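Local coordinates for capsular polysaccharide export system protein KpsC (PDB 6MGD), which probably transfers Kdo sugars in beta-2,7 linkage while building the glycolipid anchor of Gram-negative bacterial capsules, at residues E108-A112 with R113-N117; Q124-I127 with E128-R132; E288-A291 with G292-L296. All coordinates share one frame; numbering follows the deposited sequence.

In the fold
Going from the N terminus, contact 1 comes first, at the end of helix 105-112 and in the short loop to helix 117-132; contact 2 spans two turns of that second helix, and contact 3 lies far along the chain on helix 286-296. Each joins adjoining residues, so none closes a long loop, and they run in series without nesting or crossing. In space, contact 3 bridges the others. Glu-288 forms a salt bridge with Arg-113, while Phe-115 packs on Leu-296; farther on, Val-290, Leu-294 and Leu-295 meet Val-126, Ile-127 and Leu-130. Contacts 1 and 2 do not touch, their nearest atoms being about 8 Å apart.

Contact 1 of 3, residues E108-A112 with R113-N117; sequences EILLA and RKFDN
The last turn of helix 105-112 closes with Arg-113 N donating to Ile-109 O at 2.8 Å, and there the helix stops. Arg-113 takes positive phi (phi 40°, psi 37°), the left-handed conformation that turns the chain off the helix axis. Beyond it, Lys-114 centres an inverse gamma turn, whose bond from Phe-115 N to Arg-113 O is weak. A water ties the departing chain back to the helix: it donates to Ile-109 O and accepts from Lys-114 N at 2.9 Å, so the carbonyl of Ile-109 is gripped twice.

Phe-115 folds back on this corner. Its CG stands beside the backbone N (chi1 -63°), and one ring face lies against Arg-113 CA, which sits 3.9 Å above the plane over the ring centre. The rim meets the helix: Ile-109 CG2 comes in the ring plane, 3.9 Å from Phe-115 CZ, the two side chains crossing at about a right angle, and Leu-110 CD2 also approaches at the edge. Arg-113 sets off the other way, its CB 3.2 Å from Leu-110 O, then bends at chi3 and carries NH2 to a salt bridge with Glu-288 on helix 286-296. An alanine in place of Arg-113 would probably leave Glu-288 without this charge partner.

With Asp-116 at the N-cap position of helix 117-132, the whole is a compact helix-to-helix connection: a residue in the left-handed conformation ends one helix and an inverse gamma turn leads to the cap of the next.

Contact 2 of 3, residues Q124-I127 with E128-R132; sequences QRVI and ELLRR
Glu-128 and Ile-127 are the residues most enclosed by this helical contact, each leaning on an arginine, Arg-125 and Arg-131 respectively. Glu-128 lies alongside Arg-125, both side chains pointing the same way. Arg-125 doubles back through bends at chi2 and chi3 to bring NH1 to Glu-128 OE1 in a salt bridge; the modelled 2.5 Å is short, and its exact value is doubtful. OE1 meets the guanidinium at its edge, but the two planes stand 85° apart, so the groups are not coplanar. Arg-132 NH2 adds a long, purely electrostatic approach to Glu-128 OE2 at 3.8 Å, completing a three-residue charge network that also touches a crystal neighbour.

Ile-127 makes the apolar counterpart. Its CG2 is anti to the backbone N, which aims it up the helix at Arg-131, whose chain stays extended from CG to NE. The methyl rests on one face of that guanidinium, 3.4 Å above the plane and offset toward the rim, while Arg-131 NE donates to Ile-252 O. Beneath both pairs run the ordinary helical bonds, Glu-128 N to Gln-124 O at 3.1 Å and Arg-131 N to Ile-127 O among them.

Two other helices receive the apolar flank of helix 117-132. Ile-127 packs on Leu-286 and Val-290 of helix 286-296; Val-126, its CG1 4.1 Å from Leu-130 CD1, and Leu-130 itself reach Ile-315 of helix 311-322, where Leu-129 meets Phe-316.

Contact 3 of 3, residues E288-A291 with G292-L296; sequences ELVA and GALLL
Peptide carbonyls from Glu-288 to Ala-291 are the flat groups that meet the second segment here, since neither segment contributes a ring. Leu-289 O receives Ala-293 N at 2.8 Å, four residues on, with a second, weak bond from Gly-292 N. Gly-292 N also donates to Glu-288 O. Leu-294 N comes to Val-290 O at 2.8 Å, and Leu-295 N adds a weak bond to the same oxygen. Ala-291 O then takes a weak bond from Leu-296 N at 3.2 Å, five residues on: the helix has widened into a pi-type turn over 292-296.

The side-chain pairs keep the four-residue step. Val-290 CG1, anti to its own nitrogen (chi1 166°), leans along the helix and meets Leu-294 CD1 at 3.9 Å, the two side chains crossing obliquely. Leu-289 CD2 touches the methyl CB of Ala-293 at 4.1 Å. Leu-295 lays its CB 3.2 Å from Ala-291 O, within the widened turn.

Outward, Leu-289 and Leu-294 pack on Phe-248 of helix 246-253, while Leu-295 and Leu-296 meet Ile-119 of helix 117-132. Leu-294 O accepts a hydrogen bond from Tyr-300 OH, and the Glu-288 carboxylate is held by Arg-113 and Ser-285 N. Chemically, then, the contact divides its work: the backbone bonds across the two segments hold the carbonyls of Glu-288 to Ala-291, and between the side chains there is apolar packing alone, as suits a largely buried helix wedged among others.

Contact 1 of 3, residues E108-A112 with R113-N117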
# COMPACT_ATOMS: atom_id res chain seq x y z
N GLU A 108 -9.10 -9.41 -6.31
CA GLU A 108 -9.72 -10.16 -7.39
C GLU A 108 -8.73 -10.44 -8.52
O GLU A 108 -8.80 -11.50 -9.15
CB GLU A 108 -10.94 -9.40 -7.94
CG GLU A 108 -12.01 -9.07 -6.90
CD GLU A 108 -12.50 -10.28 -6.14
OE1 GLU A 108 -12.24 -10.37 -4.92
OE2 GLU A 108 -13.15 -11.15 -6.75
N ILE A 109 -7.81 -9.51 -8.78
CA ILE A 109 -6.77 -9.75 -9.78
C ILE A 109 -5.91 -10.93 -9.37
O ILE A 109 -5.65 -11.85 -10.16
CB ILE A 109 -5.93 -8.48 -9.99
CG1 ILE A 109 -6.72 -7.43 -10.77
CG2 ILE A 109 -4.63 -8.81 -10.71
CD1 ILE A 109 -5.93 -6.16 -11.04
N LEU A 110 -5.46 -10.94 -8.11
CA LEU A 110 -4.57 -11.99 -7.65
C LEU A 110 -5.27 -13.34 -7.56
O LEU A 110 -4.63 -14.38 -7.73
CB LEU A 110 -3.97 -11.61 -6.29
CG LEU A 110 -3.18 -10.29 -6.29
CD1 LEU A 110 -2.76 -9.91 -4.88
CD2 LEU A 110 -1.97 -10.39 -7.22
N LEU A 111 -6.58 -13.35 -7.30
CA LEU A 111 -7.32 -14.61 -7.24
C LEU A 111 -7.54 -15.18 -8.64
O LEU A 111 -7.30 -16.37 -8.87
CB LEU A 111 -8.65 -14.41 -6.52
CG LEU A 111 -9.70 -15.52 -6.63
CD1 LEU A 111 -9.16 -16.87 -6.17
CD2 LEU A 111 -10.94 -15.15 -5.83
N ALA A 112 -8.01 -14.35 -9.57
CA ALA A 112 -8.16 -14.81 -10.95
C ALA A 112 -6.82 -15.19 -11.55
O ALA A 112 -6.75 -16.11 -12.38
CB ALA A 112 -8.84 -13.73 -11.79
N ARG A 113 -5.75 -14.51 -11.13
CA ARG A 113 -4.35 -14.82 -11.44
C ARG A 113 -4.11 -15.30 -12.87
O ARG A 113 -3.26 -16.16 -13.10
CB ARG A 113 -3.81 -15.85 -10.43
CG ARG A 113 -4.53 -17.19 -10.41
CD ARG A 113 -4.20 -17.99 -9.16
NE ARG A 113 -2.76 -18.18 -8.99
CZ ARG A 113 -2.22 -19.15 -8.27
NH1 ARG A 113 -3.00 -20.03 -7.65
NH2 ARG A 113 -0.90 -19.25 -8.16
N LYS A 114 -4.83 -14.73 -13.83
CA LYS A 114 -4.55 -15.01 -15.24
C LYS A 114 -3.30 -14.23 -15.62
O LYS A 114 -3.37 -13.12 -16.15
CB LYS A 114 -5.74 -14.65 -16.12
CG LYS A 114 -6.94 -14.09 -15.36
CD LYS A 114 -8.26 -14.41 -16.06
CE LYS A 114 -8.33 -13.81 -17.46
NZ LYS A 114 -7.90 -14.77 -18.51
N PHE A 115 -2.14 -14.81 -15.34
CA PHE A 115 -0.84 -14.17 -15.58
C PHE A 115 -0.09 -14.98 -16.63
O PHE A 115 0.48 -16.03 -16.31
CB PHE A 115 -0.04 -14.05 -14.29
CG PHE A 115 -0.69 -13.19 -13.24
CD1 PHE A 115 -1.49 -12.11 -13.61
CD2 PHE A 115 -0.51 -13.45 -11.90
CE1 PHE A 115 -2.09 -11.32 -12.64
CE2 PHE A 115 -1.10 -12.67 -10.93
CZ PHE A 115 -1.90 -11.60 -11.30
N ASP A 116 -0.08 -14.50 -17.87
CA ASP A 116 0.61 -15.20 -18.94
C ASP A 116 2.12 -15.08 -18.76
O ASP A 116 2.62 -14.38 -17.86
CB ASP A 116 0.16 -14.67 -20.30
CG ASP A 116 0.61 -13.25 -20.54
OD1 ASP A 116 0.62 -12.45 -19.58
OD2 ASP A 116 0.97 -12.93 -21.70
N ASN A 117 2.87 -15.76 -19.63
CA ASN A 117 4.32 -15.82 -19.48
C ASN A 117 4.97 -14.45 -19.68
O ASN A 117 6.03 -14.19 -19.11
CB ASN A 117 4.91 -16.82 -20.47
CG ASN A 117 4.55 -16.49 -21.91
OD1 ASN A 117 3.51 -15.90 -22.18
ND2 ASN A 117 5.42 -16.88 -22.83
O HOH W 1 -6.06 -12.37 -12.81

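Contact 2 of 3, residues Q124-I127 with E128-R132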
# COMPACT_ATOMS: atom_id res chain seq x y z
N GLN A 124 9.57 -9.97 -13.09
CA GLN A 124 10.93 -10.30 -12.68
C GLN A 124 11.90 -9.17 -13.00
O GLN A 124 12.85 -8.94 -12.24
CB GLN A 124 11.39 -11.60 -13.35
CG GLN A 124 12.71 -12.12 -12.82
CD GLN A 124 12.72 -12.23 -11.31
OE1 GLN A 124 11.79 -12.76 -10.70
NE2 GLN A 124 13.78 -11.71 -10.68
N ARG A 125 11.68 -8.45 -14.10
CA ARG A 125 12.51 -7.29 -14.41
C ARG A 125 12.28 -6.17 -13.41
O ARG A 125 13.23 -5.48 -13.01
CB ARG A 125 12.23 -6.81 -15.84
CG ARG A 125 12.48 -7.85 -16.92
CD ARG A 125 13.88 -7.75 -17.51
NE ARG A 125 14.92 -7.97 -16.51
CZ ARG A 125 15.40 -9.16 -16.17
NH1 ARG A 125 16.35 -9.26 -15.25
NH2 ARG A 125 14.93 -10.26 -16.74
N VAL A 126 11.03 -5.96 -12.99
CA VAL A 126 10.73 -4.90 -12.03
C VAL A 126 11.34 -5.22 -10.67
O VAL A 126 11.83 -4.32 -9.98
CB VAL A 126 9.21 -4.68 -11.94
CG1 VAL A 126 8.87 -3.72 -10.81
CG2 VAL A 126 8.66 -4.16 -13.26
N ILE A 127 11.32 -6.49 -10.28
CA ILE A 127 11.94 -6.89 -9.01
C ILE A 127 13.44 -6.61 -9.05
O ILE A 127 14.00 -6.01 -8.12
CB ILE A 127 11.65 -8.37 -8.71
CG1 ILE A 127 10.17 -8.56 -8.37
CG2 ILE A 127 12.53 -8.88 -7.58
CD1 ILE A 127 9.75 -10.01 -8.25
N GLU A 128 14.10 -7.02 -10.13
CA GLU A 128 15.53 -6.77 -10.27
C GLU A 128 15.82 -5.27 -10.33
O GLU A 128 16.80 -4.80 -9.74
CB GLU A 128 16.07 -7.47 -11.52
CG GLU A 128 17.23 -8.41 -11.24
CD GLU A 128 17.79 -9.04 -12.50
OE1 GLU A 128 17.16 -9.99 -13.03
OE2 GLU A 128 18.85 -8.57 -12.96
N LEU A 129 14.97 -4.51 -11.02
CA LEU A 129 15.17 -3.06 -11.10
C LEU A 129 15.08 -2.41 -9.73
O LEU A 129 15.90 -1.54 -9.39
CB LEU A 129 14.13 -2.44 -12.04
CG LEU A 129 14.52 -2.22 -13.50
CD1 LEU A 129 13.35 -1.60 -14.25
CD2 LEU A 129 15.75 -1.33 -13.60
N LEU A 130 14.10 -2.81 -8.92
CA LEU A 130 13.91 -2.18 -7.61
C LEU A 130 15.04 -2.52 -6.66
O LEU A 130 15.53 -1.64 -5.93
CB LEU A 130 12.56 -2.61 -7.02
CG LEU A 130 11.29 -2.11 -7.70
CD1 LEU A 130 10.05 -2.66 -7.00
CD2 LEU A 130 11.26 -0.59 -7.74
N ARG A 131 15.49 -3.78 -6.65
CA ARG A 131 16.56 -4.18 -5.75
C ARG A 131 17.85 -3.41 -6.03
O ARG A 131 18.65 -3.20 -5.12
CB ARG A 131 16.81 -5.68 -5.87
CG ARG A 131 15.67 -6.55 -5.37
CD ARG A 131 15.96 -8.02 -5.65
NE ARG A 131 14.93 -8.89 -5.08
CZ ARG A 131 14.89 -10.21 -5.25
NH1 ARG A 131 15.82 -10.82 -5.97
NH2 ARG A 131 13.91 -10.91 -4.69
N ARG A 132 18.06 -2.99 -7.28
CA ARG A 132 19.30 -2.32 -7.66
C ARG A 132 19.26 -0.82 -7.46
O ARG A 132 20.29 -0.22 -7.12
CB ARG A 132 19.65 -2.63 -9.12
CG ARG A 132 19.97 -4.09 -9.37
CD ARG A 132 20.80 -4.25 -10.62
NE ARG A 132 21.10 -5.65 -10.91
CZ ARG A 132 22.05 -6.05 -11.74
NH1 ARG A 132 22.81 -5.15 -12.38
NH2 ARG A 132 22.26 -7.34 -11.94

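Contact 3 of 3, residues E288-A291 with G292-L296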
# COMPACT_ATOMS: atom_id res chain seq x y z
N GLU A 288 3.96 -13.24 -9.13
CA GLU A 288 2.51 -13.06 -9.21
C GLU A 288 2.06 -11.85 -8.40
O GLU A 288 1.23 -11.06 -8.87
CB GLU A 288 1.80 -14.33 -8.73
CG GLU A 288 2.21 -15.60 -9.47
CD GLU A 288 1.47 -16.83 -8.98
OE1 GLU A 288 0.32 -17.05 -9.42
OE2 GLU A 288 2.03 -17.57 -8.14
N LEU A 289 2.62 -11.68 -7.20
CA LEU A 289 2.29 -10.52 -6.38
C LEU A 289 2.69 -9.23 -7.08
O LEU A 289 1.89 -8.29 -7.17
CB LEU A 289 2.99 -10.63 -5.02
CG LEU A 289 2.32 -10.09 -3.76
CD1 LEU A 289 3.36 -9.63 -2.75
CD2 LEU A 289 1.31 -8.98 -4.05
N VAL A 290 3.92 -9.17 -7.59
CA VAL A 290 4.41 -7.95 -8.23
C VAL A 290 3.62 -7.66 -9.50
O VAL A 290 3.21 -6.52 -9.74
CB VAL A 290 5.92 -8.07 -8.50
CG1 VAL A 290 6.39 -6.98 -9.46
CG2 VAL A 290 6.69 -8.01 -7.19
N ALA A 291 3.40 -8.68 -10.34
CA ALA A 291 2.64 -8.48 -11.57
C ALA A 291 1.24 -7.94 -11.29
O ALA A 291 0.70 -7.17 -12.08
CB ALA A 291 2.56 -9.78 -12.36
N GLY A 292 0.64 -8.34 -10.17
CA GLY A 292 -0.68 -7.88 -9.82
C GLY A 292 -0.68 -6.53 -9.13
O GLY A 292 -1.43 -5.62 -9.52
N ALA A 293 0.16 -6.37 -8.11
CA ALA A 293 0.14 -5.16 -7.30
C ALA A 293 0.79 -3.98 -8.01
O ALA A 293 0.33 -2.84 -7.87
CB ALA A 293 0.84 -5.41 -5.96
N LEU A 294 1.86 -4.22 -8.77
CA LEU A 294 2.63 -3.15 -9.38
C LEU A 294 2.32 -2.92 -10.86
O LEU A 294 2.37 -1.77 -11.31
CB LEU A 294 4.13 -3.41 -9.23
CG LEU A 294 4.72 -3.18 -7.84
CD1 LEU A 294 6.21 -3.46 -7.84
CD2 LEU A 294 4.43 -1.77 -7.39
N LEU A 295 2.01 -3.97 -11.61
CA LEU A 295 1.88 -3.86 -13.06
C LEU A 295 0.44 -3.64 -13.53
O LEU A 295 0.21 -2.80 -14.41
CB LEU A 295 2.45 -5.11 -13.73
CG LEU A 295 3.95 -5.10 -14.09
CD1 LEU A 295 4.82 -4.72 -12.89
CD2 LEU A 295 4.38 -6.45 -14.65
N LEU A 296 -0.53 -4.37 -12.97
CA LEU A 296 -1.92 -4.28 -13.42
C LEU A 296 -2.78 -3.36 -12.56
O LEU A 296 -3.61 -2.63 -13.09
CB LEU A 296 -2.55 -5.68 -13.44
CG LEU A 296 -2.02 -6.67 -14.48
CD1 LEU A 296 -2.55 -8.06 -14.20
CD2 LEU A 296 -2.40 -6.22 -15.88